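Local coordinates for 3-chlorocatechol 1,2-dioxygenase (Rhodococcus opacus, PDB 2BOY), which probably catalyses the iron(III)-dependent intradiol cleavage of catechol rings, with 3-chlorocatechol as the substrate it is named for, at residues D96-D101 and D142-G147; W125-D128 and E132-F135. All coordinates share one frame; numbering follows the deposited sequence. Where two conformers were deposited one is given.

Contact 2 belongs to the iron site and contact 1 lies next to it. In contact 2, Tyr-133 binds the iron directly. In contact 1, the side chain of Phe-145 is about 11 Å from the iron and about 11 Å from benzhydroxamic acid. The centres of the two contacts are about 8 Å apart. Ser-134 joins them: its OG probably hydrogen-bonds Leu-144 O at 2.8 Å and Arg-146 NE, also at 2.8 Å. The backbones of Phe-145 and Gln-126 are hydrogen-bonded to each other, and Arg-146 NH1 packs on Trp-125 CD1. In sequence, both segments of contact 2 fall between those of contact 1.

Contact 1: D96-D101 and D142-G147; sequences DDESGD and DYLFRG
Glu-98 brings its carboxylate up to the edge of the Phe-145 ring. Glu-98 OE2 lies 3.5 Å from Phe-145 CE1, at the ring edge and in its plane. The carboxylate and ring planes are steeply turned, 77° apart. An acid oxygen placed there would probably be drawn to the partly positive ring hydrogens. Higher up the chain, Glu-98 CG packs 3.8 Å from Phe-145 CZ. The other oxygen turns to Leu-144: Glu-98 OE1 is 3.9 Å from both Leu-144 CD1 and Leu-144 CD2. The Glu-98 chain is bent at chi2 (71°), and its two oxygens are shared out, OE2 to the ring edge and OE1 to the Leu-144 methyls. The charge of Glu-98 is met by a salt bridge from OE2 to Arg-95.

This is the tight part. Beyond it, Asp-97, Ser-99 and Gly-100 lie exposed at the surface, and no hydrogen bond spans the two segments. Leu-144 and Phe-145 are the central residues of a type II turn, closed by Arg-146 N to Tyr-143 O at 3.2 Å. The turn leads into strand 146-150, and the 96-101 loop leads into strand 102-110. Phe-145 rests on Thr-161 and Ile-162 of strand 156-162, and Glu-98 touches Ile-162 too.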
loop_
_atom_site.group_PDB
_atom_site.type_symbol
_atom_site.label_atom_id
_atom_site.label_comp_id
_atom_site.label_asym_id
_atom_site.label_seq_id
_atom_site.Cartn_x
_atom_site.Cartn_y
_atom_site.Cartn_z
ATOM N N ASP A 96 -19.237 -35.550 -8.582
ATOM C CA ASP A 96 -19.746 -36.592 -9.489
ATOM C C ASP A 96 -20.294 -36.051 -10.810
ATOM O O ASP A 96 -20.402 -36.802 -11.789
ATOM C CB ASP A 96 -20.772 -37.567 -8.868
ATOM C CG ASP A 96 -21.880 -36.893 -8.073
ATOM O OD1 ASP A 96 -22.223 -35.717 -8.306
ATOM O OD2 ASP A 96 -22.503 -37.522 -7.185
ATOM N N ASP A 97 -20.617 -34.773 -10.867
ATOM C CA ASP A 97 -21.123 -34.198 -12.117
ATOM C C ASP A 97 -20.256 -33.037 -12.600
ATOM O O ASP A 97 -20.739 -32.093 -13.233
ATOM C CB ASP A 97 -22.592 -33.765 -11.957
ATOM C CG ASP A 97 -22.788 -32.694 -10.900
ATOM O OD1 ASP A 97 -21.793 -32.287 -10.200
ATOM O OD2 ASP A 97 -23.920 -32.212 -10.678
ATOM N N GLU A 98 -18.966 -33.103 -12.273
ATOM C CA GLU A 98 -18.057 -31.993 -12.576
ATOM C C GLU A 98 -18.072 -31.663 -14.058
ATOM O O GLU A 98 -17.899 -32.552 -14.881
ATOM C CB GLU A 98 -16.635 -32.357 -12.121
ATOM C CG GLU A 98 -15.699 -31.172 -12.014
ATOM C CD GLU A 98 -16.035 -30.283 -10.846
ATOM O OE1 GLU A 98 -16.200 -30.813 -9.719
ATOM O OE2 GLU A 98 -16.137 -29.045 -11.067
ATOM N N SER A 99 -18.310 -30.404 -14.420
ATOM C CA SER A 99 -18.275 -30.060 -15.843
ATOM C C SER A 99 -16.874 -29.685 -16.325
ATOM O O SER A 99 -15.985 -29.448 -15.505
ATOM C CB SER A 99 -19.268 -28.958 -16.186
ATOM O OG SER A 99 -18.930 -27.772 -15.523
ATOM N N GLY A 100 -16.718 -29.626 -17.652
ATOM C CA GLY A 100 -15.468 -29.264 -18.308
ATOM C C GLY A 100 -14.871 -30.399 -19.128
ATOM O O GLY A 100 -15.337 -31.526 -19.072
ATOM N N ASP A 101 -13.863 -30.081 -19.925
ATOM C CA ASP A 101 -13.183 -31.025 -20.781
ATOM C C ASP A 101 -12.178 -31.817 -19.938
ATOM O O ASP A 101 -11.438 -31.211 -19.167
ATOM C CB ASP A 101 -12.427 -30.263 -21.881
ATOM C CG ASP A 101 -13.357 -29.420 -22.773
ATOM O OD1 ASP A 101 -14.461 -29.896 -23.079
ATOM O OD2 ASP A 101 -13.058 -28.290 -23.193
ATOM N N ASP A 142 -14.489 -28.679 0.132
ATOM C CA ASP A 142 -13.083 -28.510 0.558
ATOM C C ASP A 142 -12.158 -29.416 -0.236
ATOM O O ASP A 142 -12.423 -30.625 -0.370
ATOM C CB ASP A 142 -12.921 -28.885 2.034
ATOM C CG ASP A 142 -13.595 -27.886 2.988
ATOM O OD1 ASP A 142 -13.988 -26.765 2.584
ATOM O OD2 ASP A 142 -13.692 -28.158 4.200
ATOM N N TYR A 143 -11.064 -28.840 -0.719
ATOM C CA TYR A 143 -10.052 -29.521 -1.531
ATOM C C TYR A 143 -10.535 -29.961 -2.916
ATOM O O TYR A 143 -9.873 -30.772 -3.559
ATOM C CB TYR A 143 -9.366 -30.690 -0.800
ATOM C CG TYR A 143 -8.527 -30.239 0.413
ATOM C CD1 TYR A 143 -7.410 -29.421 0.253
ATOM C CD2 TYR A 143 -8.867 -30.646 1.719
ATOM C CE1 TYR A 143 -6.654 -29.005 1.356
ATOM C CE2 TYR A 143 -8.091 -30.242 2.847
ATOM C CZ TYR A 143 -7.014 -29.413 2.647
ATOM O OH TYR A 143 -6.253 -29.020 3.735
ATOM N N LEU A 144 -11.637 -29.398 -3.402
ATOM C CA LEU A 144 -11.957 -29.662 -4.807
ATOM C C LEU A 144 -10.729 -29.176 -5.600
ATOM O O LEU A 144 -10.247 -28.060 -5.331
ATOM C CB LEU A 144 -13.151 -28.859 -5.260
ATOM C CG LEU A 144 -13.807 -29.374 -6.542
ATOM C CD1 LEU A 144 -14.597 -30.679 -6.145
ATOM C CD2 LEU A 144 -14.689 -28.314 -7.106
ATOM N N PHE A 145 -10.263 -29.967 -6.565
ATOM C CA PHE A 145 -9.186 -29.551 -7.485
ATOM C C PHE A 145 -7.903 -29.153 -6.745
ATOM O O PHE A 145 -7.172 -28.285 -7.198
ATOM C CB PHE A 145 -9.629 -28.425 -8.434
ATOM C CG PHE A 145 -10.502 -28.924 -9.555
ATOM C CD1 PHE A 145 -11.856 -28.555 -9.616
ATOM C CD2 PHE A 145 -10.000 -29.841 -10.465
ATOM C CE1 PHE A 145 -12.668 -29.074 -10.636
ATOM C CE2 PHE A 145 -10.791 -30.355 -11.504
ATOM C CZ PHE A 145 -12.134 -29.963 -11.577
ATOM N N ARG A 146 -7.627 -29.876 -5.663
ATOM C CA ARG A 146 -6.358 -29.767 -4.926
ATOM C C ARG A 146 -5.911 -31.171 -4.562
ATOM O O ARG A 146 -6.692 -31.949 -3.967
ATOM C CB ARG A 146 -6.603 -28.956 -3.641
ATOM C CG ARG A 146 -7.048 -27.510 -3.884
ATOM C CD ARG A 146 -7.341 -26.687 -2.611
ATOM N NE ARG A 146 -7.789 -25.328 -2.906
ATOM C CZ ARG A 146 -6.995 -24.273 -3.133
ATOM N NH1 ARG A 146 -5.641 -24.391 -3.139
ATOM N NH2 ARG A 146 -7.553 -23.083 -3.354
ATOM N N GLY A 147 -4.653 -31.526 -4.878
ATOM C CA GLY A 147 -4.187 -32.870 -4.568
ATOM C C GLY A 147 -2.676 -32.998 -4.525
ATOM O O GLY A 147 -1.954 -32.200 -5.160
#

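Contact 2: W125-D128 and E132-F135. With FE (Fe (III) ion), chain I; BHO (benzhydroxamic acid), chain J.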
loop_
_atom_site.group_PDB
_atom_site.type_symbol
_atom_site.label_atom_id
_atom_site.label_comp_id
_atom_site.label_asym_id
_atom_site.label_seq_id
_atom_site.Cartn_x
_atom_site.Cartn_y
_atom_site.Cartn_z
ATOM N N TRP A 125 -2.831 -27.397 -7.530
ATOM C CA TRP A 125 -4.153 -26.803 -7.334
ATOM C C TRP A 125 -4.521 -26.029 -8.568
ATOM O O TRP A 125 -3.651 -25.534 -9.293
ATOM C CB TRP A 125 -4.250 -25.938 -6.042
ATOM C CG TRP A 125 -3.412 -24.677 -5.978
ATOM C CD1 TRP A 125 -3.876 -23.397 -6.009
ATOM C CD2 TRP A 125 -1.979 -24.577 -5.763
ATOM N NE1 TRP A 125 -2.840 -22.502 -5.853
ATOM C CE2 TRP A 125 -1.657 -23.189 -5.736
ATOM C CE3 TRP A 125 -0.937 -25.522 -5.635
ATOM C CZ2 TRP A 125 -0.329 -22.704 -5.587
ATOM C CZ3 TRP A 125 0.388 -25.054 -5.486
ATOM C CH2 TRP A 125 0.680 -23.650 -5.476
ATOM N N GLN A 126 -5.823 -25.909 -8.803
ATOM C CA GLN A 126 -6.305 -25.267 -10.004
ATOM C C GLN A 126 -7.732 -24.853 -9.706
ATOM O O GLN A 126 -8.350 -25.361 -8.766
ATOM C CB GLN A 126 -6.287 -26.249 -11.201
ATOM C CG GLN A 126 -7.312 -27.434 -11.032
ATOM C CD GLN A 126 -7.448 -28.259 -12.278
ATOM O OE1 GLN A 126 -6.726 -29.234 -12.470
ATOM N NE2 GLN A 126 -8.410 -27.889 -13.130
ATOM N N ALA A 127 -8.242 -23.978 -10.560
ATOM C CA ALA A 127 -9.634 -23.574 -10.538
ATOM C C ALA A 127 -10.476 -24.597 -11.278
ATOM O O ALA A 127 -9.964 -25.396 -12.048
ATOM C CB ALA A 127 -9.777 -22.198 -11.203
ATOM N N ASP A 128 -11.798 -24.547 -11.061
ATOM C CA ASP A 128 -12.684 -25.449 -11.757
ATOM C C ASP A 128 -13.055 -24.859 -13.120
ATOM O O ASP A 128 -12.505 -23.834 -13.537
ATOM C CB ASP A 128 -13.939 -25.773 -10.883
ATOM C CG ASP A 128 -14.918 -24.604 -10.780
ATOM O OD1 ASP A 128 -14.703 -23.509 -11.356
ATOM O OD2 ASP A 128 -15.948 -24.697 -10.096
ATOM N N GLU A 132 -13.404 -21.070 -10.443
ATOM C CA GLU A 132 -13.478 -20.917 -8.985
ATOM C C GLU A 132 -12.512 -21.871 -8.285
ATOM O O GLU A 132 -12.365 -23.012 -8.699
ATOM C CB GLU A 132 -14.882 -21.262 -8.468
ATOM C CG GLU A 132 -16.030 -20.397 -9.047
ATOM C CD GLU A 132 -15.895 -18.940 -8.631
ATOM O OE1 GLU A 132 -15.711 -18.679 -7.429
ATOM O OE2 GLU A 132 -15.959 -18.042 -9.505
ATOM N N TYR A 133 -11.926 -21.414 -7.184
ATOM C CA TYR A 133 -11.093 -22.265 -6.356
ATOM C C TYR A 133 -11.793 -22.732 -5.092
ATOM O O TYR A 133 -12.513 -21.958 -4.476
ATOM C CB TYR A 133 -9.879 -21.471 -5.907
ATOM C CG TYR A 133 -8.790 -21.304 -6.966
ATOM C CD1 TYR A 133 -8.777 -20.187 -7.803
ATOM C CD2 TYR A 133 -7.779 -22.264 -7.114
ATOM C CE1 TYR A 133 -7.752 -20.015 -8.757
ATOM C CE2 TYR A 133 -6.725 -22.078 -8.079
ATOM C CZ TYR A 133 -6.736 -20.955 -8.864
ATOM O OH TYR A 133 -5.762 -20.787 -9.800
ATOM N N SER A 134 -11.543 -23.968 -4.676
ATOM C CA SER A 134 -11.989 -24.417 -3.371
ATOM C C SER A 134 -11.330 -23.580 -2.243
ATOM O O SER A 134 -10.243 -22.958 -2.444
ATOM C CB SER A 134 -11.803 -25.951 -3.174
ATOM O OG SER A 134 -10.428 -26.326 -3.133
ATOM N N PHE A 135 -12.039 -23.507 -1.117
ATOM C CA PHE A 135 -11.757 -22.613 0.046
ATOM C C PHE A 135 -11.963 -21.147 -0.235
ATOM O O PHE A 135 -12.704 -20.452 0.493
ATOM C CB PHE A 135 -10.349 -22.834 0.687
ATOM C CG PHE A 135 -10.102 -24.237 1.148
ATOM C CD1 PHE A 135 -10.524 -24.649 2.401
ATOM C CD2 PHE A 135 -9.441 -25.167 0.323
ATOM C CE1 PHE A 135 -10.327 -25.966 2.849
ATOM C CE2 PHE A 135 -9.218 -26.461 0.756
ATOM C CZ PHE A 135 -9.679 -26.885 2.031
HETATM FE FE FE I . -4.370 -19.469 -9.949
HETATM C C1 BHO J . -3.395 -15.884 -8.816
HETATM C C2 BHO J . -2.181 -15.049 -8.917
HETATM C C3 BHO J . -2.270 -13.696 -8.585
HETATM C C4 BHO J . -3.509 -13.167 -8.189
HETATM C C5 BHO J . -4.641 -13.960 -8.109
HETATM C C6 BHO J . -4.599 -15.317 -8.432
HETATM C C BHO J . -3.294 -17.334 -9.170
HETATM O O1 BHO J . -2.456 -17.635 -9.956
HETATM N N BHO J . -4.075 -18.301 -8.733
HETATM O O2 BHO J . -4.372 -18.479 -7.541
HETATM O O HOH W 1 -9.466 -25.456 -6.250
HETATM O O HOH W 2 -6.313 -22.347 -12.023
#
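Asp-128 and Glu-132 are joined by two hydrogen bonds. Asp-128 N donates to Glu-132 O at 2.9 Å, with the donor tilted from the carbonyl plane. Glu-132 N returns a nearly straight bond (167°) to Asp-128 OD1, also at 2.9 Å, from above the carboxylate plane. The CG of Asp-128 sits between backbone N and carbonyl carbon (chi1 73°), which turns OD1 toward Glu-132. Asp-128 OD1 also accepts from Ala-130 N, forming an Asx turn. Two N-H groups therefore hold this oxygen, which probably helps to fix the bend of the loop.

Waters make two further bridges. One gives a hydrogen bond to Gln-126 O at 2.8 Å and takes one from Ser-134 N. The other takes one from Ala-127 N at 2.9 Å and gives one to Tyr-133 OH at 2.8 Å.

The loop connects strands 121-125 and 146-150 of the family's catalytic beta domain. It carries Tyr-133, an iron ligand together with His-191 and His-193. Tyr-133 is probably the tyrosine that stays on the metal when substrate binds, as in relatives.

Tyr-133 OH binds the iron at 1.9 Å. Benzhydroxamic acid reaches the same metal, but its modelled iron-nitrogen distance is doubtfully short.

Nonpolar contacts flank the Tyr-133 ring. Ala-127 CB makes a CH-pi contact over one face, 4.0 Å from the Tyr-133 ring centroid and displaced toward the rim. Trp-125 meets the tyrosine obliquely, with its five-membered ring at 53° to the Tyr-133 ring and Trp-125 CD1 3.8 Å from Tyr-133 CE2. The Trp-125 ring also stacks on that of His-193.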